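Local coordinates for protein hydrolase (Burkholderia cenocepacia, PDB 4QKU) that probably hydrolyses fumarylacetoacetate to fumarate and acetoacetate, the last step of phenylalanine and tyrosine breakdown, at residues I64-L67 with A68-A71; T325-A328 with E329-E333; F406-D409 with G410-L413. All blocks are in the same frame, centred on the assembly; numbering follows the deposited sequence.

Interaction 1 (I64-L67 with A68-A71)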
# COMPACT_ATOMS: atom_id res chain seq x y z
N ILE B 64 -6.22 -26.32 17.19
CA ILE B 64 -5.09 -25.63 16.60
C ILE B 64 -3.79 -26.21 17.15
O ILE B 64 -3.62 -26.38 18.34
CB ILE B 64 -5.10 -24.13 16.90
CG1 ILE B 64 -6.38 -23.50 16.34
CG2 ILE B 64 -3.87 -23.43 16.29
CD1 ILE B 64 -6.62 -22.07 16.78
N VAL B 65 -2.87 -26.47 16.23
CA VAL B 65 -1.53 -26.86 16.56
C VAL B 65 -0.68 -25.61 16.89
O VAL B 65 -0.46 -24.73 16.05
CB VAL B 65 -0.89 -27.65 15.41
CG1 VAL B 65 0.46 -28.18 15.81
CG2 VAL B 65 -1.80 -28.81 15.03
N ASP B 66 -0.17 -25.59 18.11
CA ASP B 66 0.71 -24.54 18.56
C ASP B 66 2.10 -24.89 18.06
O ASP B 66 2.80 -25.66 18.69
CB ASP B 66 0.67 -24.49 20.10
CG ASP B 66 1.38 -23.27 20.67
OD1 ASP B 66 2.45 -22.86 20.15
OD2 ASP B 66 0.89 -22.72 21.69
N LEU B 67 2.50 -24.29 16.95
CA LEU B 67 3.80 -24.57 16.35
C LEU B 67 5.02 -24.32 17.28
O LEU B 67 5.94 -25.12 17.29
CB LEU B 67 3.99 -23.81 15.03
CG LEU B 67 3.01 -24.14 13.91
CD1 LEU B 67 3.39 -23.42 12.62
CD2 LEU B 67 2.95 -25.65 13.68
N ALA B 68 5.03 -23.20 18.00
CA ALA B 68 6.13 -22.88 18.92
C ALA B 68 6.29 -23.96 19.96
O ALA B 68 7.39 -24.48 20.16
CB ALA B 68 5.90 -21.54 19.60
N ALA B 69 5.17 -24.32 20.59
CA ALA B 69 5.12 -25.38 21.60
C ALA B 69 5.57 -26.72 21.05
O ALA B 69 6.27 -27.48 21.72
CB ALA B 69 3.73 -25.52 22.19
N LEU B 70 5.17 -27.00 19.82
CA LEU B 70 5.56 -28.25 19.17
C LEU B 70 7.07 -28.25 18.94
O LEU B 70 7.74 -29.29 19.12
CB LEU B 70 4.78 -28.43 17.87
CG LEU B 70 4.51 -29.84 17.39
CD1 LEU B 70 3.66 -30.62 18.38
CD2 LEU B 70 3.82 -29.79 16.02
N ALA B 71 7.62 -27.09 18.58
CA ALA B 71 9.07 -26.96 18.33
C ALA B 71 9.87 -27.11 19.63
O ALA B 71 10.86 -27.84 19.66
CB ALA B 71 9.38 -25.64 17.67
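The carboxylate of D66 meets the backbone of A69 with one oxygen, OD1, which is approached from above the carboxylate plane, 56° out of it, while the other oxygen, OD2, is held in a salt bridge by NE of R55. A69 N donates to D66 OD1 over 3.1 Å in a nearly straight bond (N-H...O angle 172°). The methyl of A69 packs against the same group, its CB 3.6 Å from D66 CG. D66 has its CG trans to its own amide nitrogen (chi1 -170°), which sets OD1 before the N-H of A69 at the start of the helix. This is an N-cap: strand 63-66, an inner strand of the antiparallel sheet of the N-terminal region, runs straight into helix 67-72, and D66 is the capping residue right before it. The acid would be expected to interact favourably with the helix dipole. From the same residue, D66 O accepts from L70 N at 2.9 Å, and L67 O takes A71 N at the same length. On the apolar side V65 CG1 lies 3.7 Å from L70 CD2, the two side chains crossing obliquely. L70 also rests on L108 and L111, with V129 of helix 123-129 beside it, and L67 reaches L85 and F44.

Interaction 2 (T325-A328 with E329-E333)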
# COMPACT_ATOMS: atom_id res chain seq x y z
N THR B 325 -23.27 -15.47 2.63
CA THR B 325 -24.52 -15.38 3.39
C THR B 325 -24.68 -14.01 4.04
O THR B 325 -23.69 -13.31 4.31
CB THR B 325 -24.61 -16.46 4.48
OG1 THR B 325 -23.70 -16.15 5.55
CG2 THR B 325 -24.27 -17.84 3.90
N LEU B 326 -25.93 -13.64 4.30
CA LEU B 326 -26.28 -12.41 5.01
C LEU B 326 -27.28 -12.76 6.11
O LEU B 326 -28.32 -13.33 5.83
CB LEU B 326 -26.94 -11.42 4.03
CG LEU B 326 -27.22 -9.98 4.49
CD1 LEU B 326 -27.46 -9.11 3.28
CD2 LEU B 326 -28.41 -9.85 5.42
N ARG B 327 -26.97 -12.38 7.35
CA ARG B 327 -27.86 -12.58 8.50
C ARG B 327 -28.20 -11.22 9.11
O ARG B 327 -27.33 -10.53 9.58
CB ARG B 327 -27.18 -13.48 9.55
CG ARG B 327 -28.06 -13.92 10.72
CD ARG B 327 -27.25 -14.52 11.88
NE ARG B 327 -26.58 -15.77 11.50
CZ ARG B 327 -27.08 -17.02 11.63
NH1 ARG B 327 -28.28 -17.26 12.16
NH2 ARG B 327 -26.35 -18.06 11.21
N ALA B 328 -29.49 -10.86 9.10
CA ALA B 328 -29.95 -9.65 9.80
C ALA B 328 -29.72 -9.81 11.28
O ALA B 328 -29.62 -10.92 11.79
CB ALA B 328 -31.43 -9.40 9.52
N GLU B 329 -29.60 -8.69 11.96
CA GLU B 329 -29.40 -8.72 13.39
C GLU B 329 -30.54 -9.50 14.06
O GLU B 329 -31.72 -9.20 13.86
CB GLU B 329 -29.34 -7.31 13.94
CG GLU B 329 -29.05 -7.23 15.43
CD GLU B 329 -28.50 -5.86 15.80
OE1 GLU B 329 -29.16 -4.84 15.45
OE2 GLU B 329 -27.40 -5.81 16.40
N GLY B 330 -30.16 -10.50 14.86
CA GLY B 330 -31.11 -11.34 15.56
C GLY B 330 -31.82 -12.42 14.74
O GLY B 330 -32.72 -13.09 15.28
N ALA B 331 -31.47 -12.61 13.47
CA ALA B 331 -32.10 -13.68 12.67
C ALA B 331 -31.49 -15.02 13.05
O ALA B 331 -30.30 -15.11 13.34
CB ALA B 331 -31.97 -13.43 11.18
N ALA B 332 -32.35 -16.04 13.11
CA ALA B 332 -31.94 -17.39 13.50
C ALA B 332 -31.12 -18.09 12.42
O ALA B 332 -30.30 -18.95 12.73
CB ALA B 332 -33.17 -18.22 13.86
N GLU B 333 -31.33 -17.73 11.16
CA GLU B 333 -30.60 -18.32 10.05
C GLU B 333 -30.13 -17.26 9.06
O GLU B 333 -30.80 -16.25 8.85
CB GLU B 333 -31.44 -19.40 9.33
CG GLU B 333 -30.61 -20.27 8.39
CD GLU B 333 -29.53 -21.07 9.08
OE1 GLU B 333 -29.80 -21.69 10.15
OE2 GLU B 333 -28.40 -21.10 8.53
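A type II beta turn from A328 to A331 carries the chain out of strand 317-327, with A331 N donating to A328 O at 3.0 Å (N-H...O angle 165°) and G330 at its third position with positive phi. The loop connects this strand to its antiparallel neighbour 335-341. R327, the last residue of the strand, folds its side chain back along the loop. CG leaves anti to the backbone N (chi1 -172°) and the chain then bends at chi3, so that the guanidinium comes round to the carbonyls of A331 and A332. NH1 of R327 donates to A331 O over 3.2 Å, a straight bond in which the oxygen lies in the guanidinium plane at its edge. A shorter approach, 2.7 Å from R327 NH1 to A332 O, is bent and counts as a weak bond. The backbone carbon of E333 sits over one face of the group, offset toward its rim. The aliphatic part joins in: CD of R327 is 3.4 Å from A331 O, and its CG faces the A331 methyl. A328 and L326 pack on R404. The carboxylate of E333 stays beyond salt-bridge range, 4.5 Å from R327 NH2 to E333 OE2 and well out of the guanidinium plane. The arginine's grip on this surface loop is therefore chiefly on main-chain carbonyls, with E333 adding at most a diffuse electrostatic attraction.

Interaction 3 (F406-D409 with G410-L413)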
# COMPACT_ATOMS: atom_id res chain seq x y z
N PHE B 406 -29.07 -3.03 -0.33
CA PHE B 406 -27.71 -2.99 0.20
C PHE B 406 -27.68 -3.33 1.68
O PHE B 406 -28.73 -3.48 2.30
CB PHE B 406 -27.06 -1.65 -0.12
CG PHE B 406 -26.79 -1.47 -1.57
CD1 PHE B 406 -25.64 -1.98 -2.14
CD2 PHE B 406 -27.72 -0.84 -2.38
CE1 PHE B 406 -25.39 -1.85 -3.48
CE2 PHE B 406 -27.48 -0.70 -3.73
CZ PHE B 406 -26.31 -1.21 -4.29
N ILE B 407 -26.49 -3.44 2.26
CA ILE B 407 -26.36 -3.90 3.64
C ILE B 407 -26.87 -2.87 4.64
O ILE B 407 -26.64 -1.66 4.51
CB ILE B 407 -24.89 -4.22 3.99
CG1 ILE B 407 -24.31 -5.26 3.04
CG2 ILE B 407 -24.78 -4.77 5.39
CD1 ILE B 407 -22.79 -5.18 2.99
N GLU B 408 -27.53 -3.39 5.68
CA GLU B 408 -28.11 -2.59 6.72
C GLU B 408 -27.35 -2.79 8.04
O GLU B 408 -26.80 -3.87 8.31
CB GLU B 408 -29.58 -2.94 6.85
CG GLU B 408 -30.37 -2.43 5.66
CD GLU B 408 -31.85 -2.75 5.72
OE1 GLU B 408 -32.37 -3.04 6.81
OE2 GLU B 408 -32.52 -2.68 4.66
N ASP B 409 -27.39 -1.76 8.87
CA ASP B 409 -26.74 -1.77 10.15
C ASP B 409 -27.14 -3.03 10.93
O ASP B 409 -28.32 -3.42 10.95
CB ASP B 409 -27.08 -0.48 10.95
CG ASP B 409 -26.42 0.79 10.38
OD1 ASP B 409 -25.65 0.70 9.38
OD2 ASP B 409 -26.66 1.89 10.94
N GLY B 410 -26.16 -3.68 11.55
CA GLY B 410 -26.43 -4.92 12.27
C GLY B 410 -26.27 -6.17 11.42
O GLY B 410 -26.00 -7.24 11.98
N ASP B 411 -26.40 -6.09 10.09
CA ASP B 411 -26.27 -7.29 9.24
C ASP B 411 -24.88 -7.88 9.39
O ASP B 411 -23.92 -7.14 9.52
CB ASP B 411 -26.47 -6.98 7.75
CG ASP B 411 -27.89 -6.63 7.41
OD1 ASP B 411 -28.78 -6.74 8.30
OD2 ASP B 411 -28.13 -6.19 6.25
N GLU B 412 -24.80 -9.20 9.36
CA GLU B 412 -23.55 -9.93 9.33
C GLU B 412 -23.41 -10.58 7.94
O GLU B 412 -24.31 -11.30 7.50
CB GLU B 412 -23.49 -10.99 10.42
CG GLU B 412 -22.17 -11.74 10.47
CD GLU B 412 -22.00 -12.60 11.72
OE1 GLU B 412 -22.81 -13.54 11.91
OE2 GLU B 412 -21.06 -12.36 12.51
N LEU B 413 -22.30 -10.27 7.27
CA LEU B 413 -21.96 -10.85 5.95
C LEU B 413 -20.85 -11.84 6.12
O LEU B 413 -19.84 -11.53 6.74
CB LEU B 413 -21.52 -9.76 4.98
CG LEU B 413 -22.63 -8.97 4.27
CD1 LEU B 413 -23.36 -9.86 3.28
CD2 LEU B 413 -23.61 -8.30 5.23
O HOH W 1 -29.52 -5.96 10.71
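D411 OD2 is gripped from two sources: E408 N donates to it across the turn at 2.9 Å (N-H...O angle 164°), and NE of R404 forms a salt bridge with it. The E408 N-H arrives from above the carboxylate plane, 61° out of it. The other oxygen of the acid, D411 OD1, accepts a hydrogen bond from a water that lies 2.6 Å away and that also donates to D409 O at 2.8 Å, so the water links the acid to the crest of the turn. Because D411 CG stands beside its own N and trans to the carbonyl carbon (chi1 -70°), the carboxylate is brought against the E408 backbone. D411 N in turn donates to E408 O over 2.9 Å, and the acid and the amide of one residue thus hold both the N-H and the C=O of E408. The R404 guanidinium probably helps keep the acid ionised. The bond from D411 N closes a type II beta turn from E408 to D411, which leads into strand 412-421 of the C-terminal FAH region. G410, at its third position, adopts backbone angles at which a CB would run into D409 O. D409 OD1 forms a salt bridge with R198 NH2, which also bonds to I407 O. Beneath the polar turn lies an apolar layer: CG2 of I407 stands 3.6 Å from D411 CB, and 3.7 Å separates I407 CG2 from L413 CD2. The CD1 of I407 reaches the same leucine methyl. I221 and W257 pack against both I407 and L413, and I435 of strand 424-436 touches I407. The I407 side chain is about 11 Å from the bound sodium ion and about 9 Å from that of E222, a predicted calcium ligand.

How the interactions relate
Interaction 1 lies in the N-terminal region, its centre 35 Å and 37 Å from those of interactions 2 and 3, and touches neither. The latter two belong to the C-terminal region and are neighbours, their centres 9 Å apart: strands 317-327 and 412-421 are antiparallel neighbours in one sheet, E412 N probably bonds to R327 O (2.9 Å), and L326 and A328 pack on D411. All three are local contacts, yet burial separates them. Interaction 1 is buried and pairs a helix cap with valine-leucine packing; interaction 2 is a surface turn with an arginine bound to the carbonyls at its end and just after; interaction 3, partly buried, sets a carboxylate-bound turn above an apolar layer.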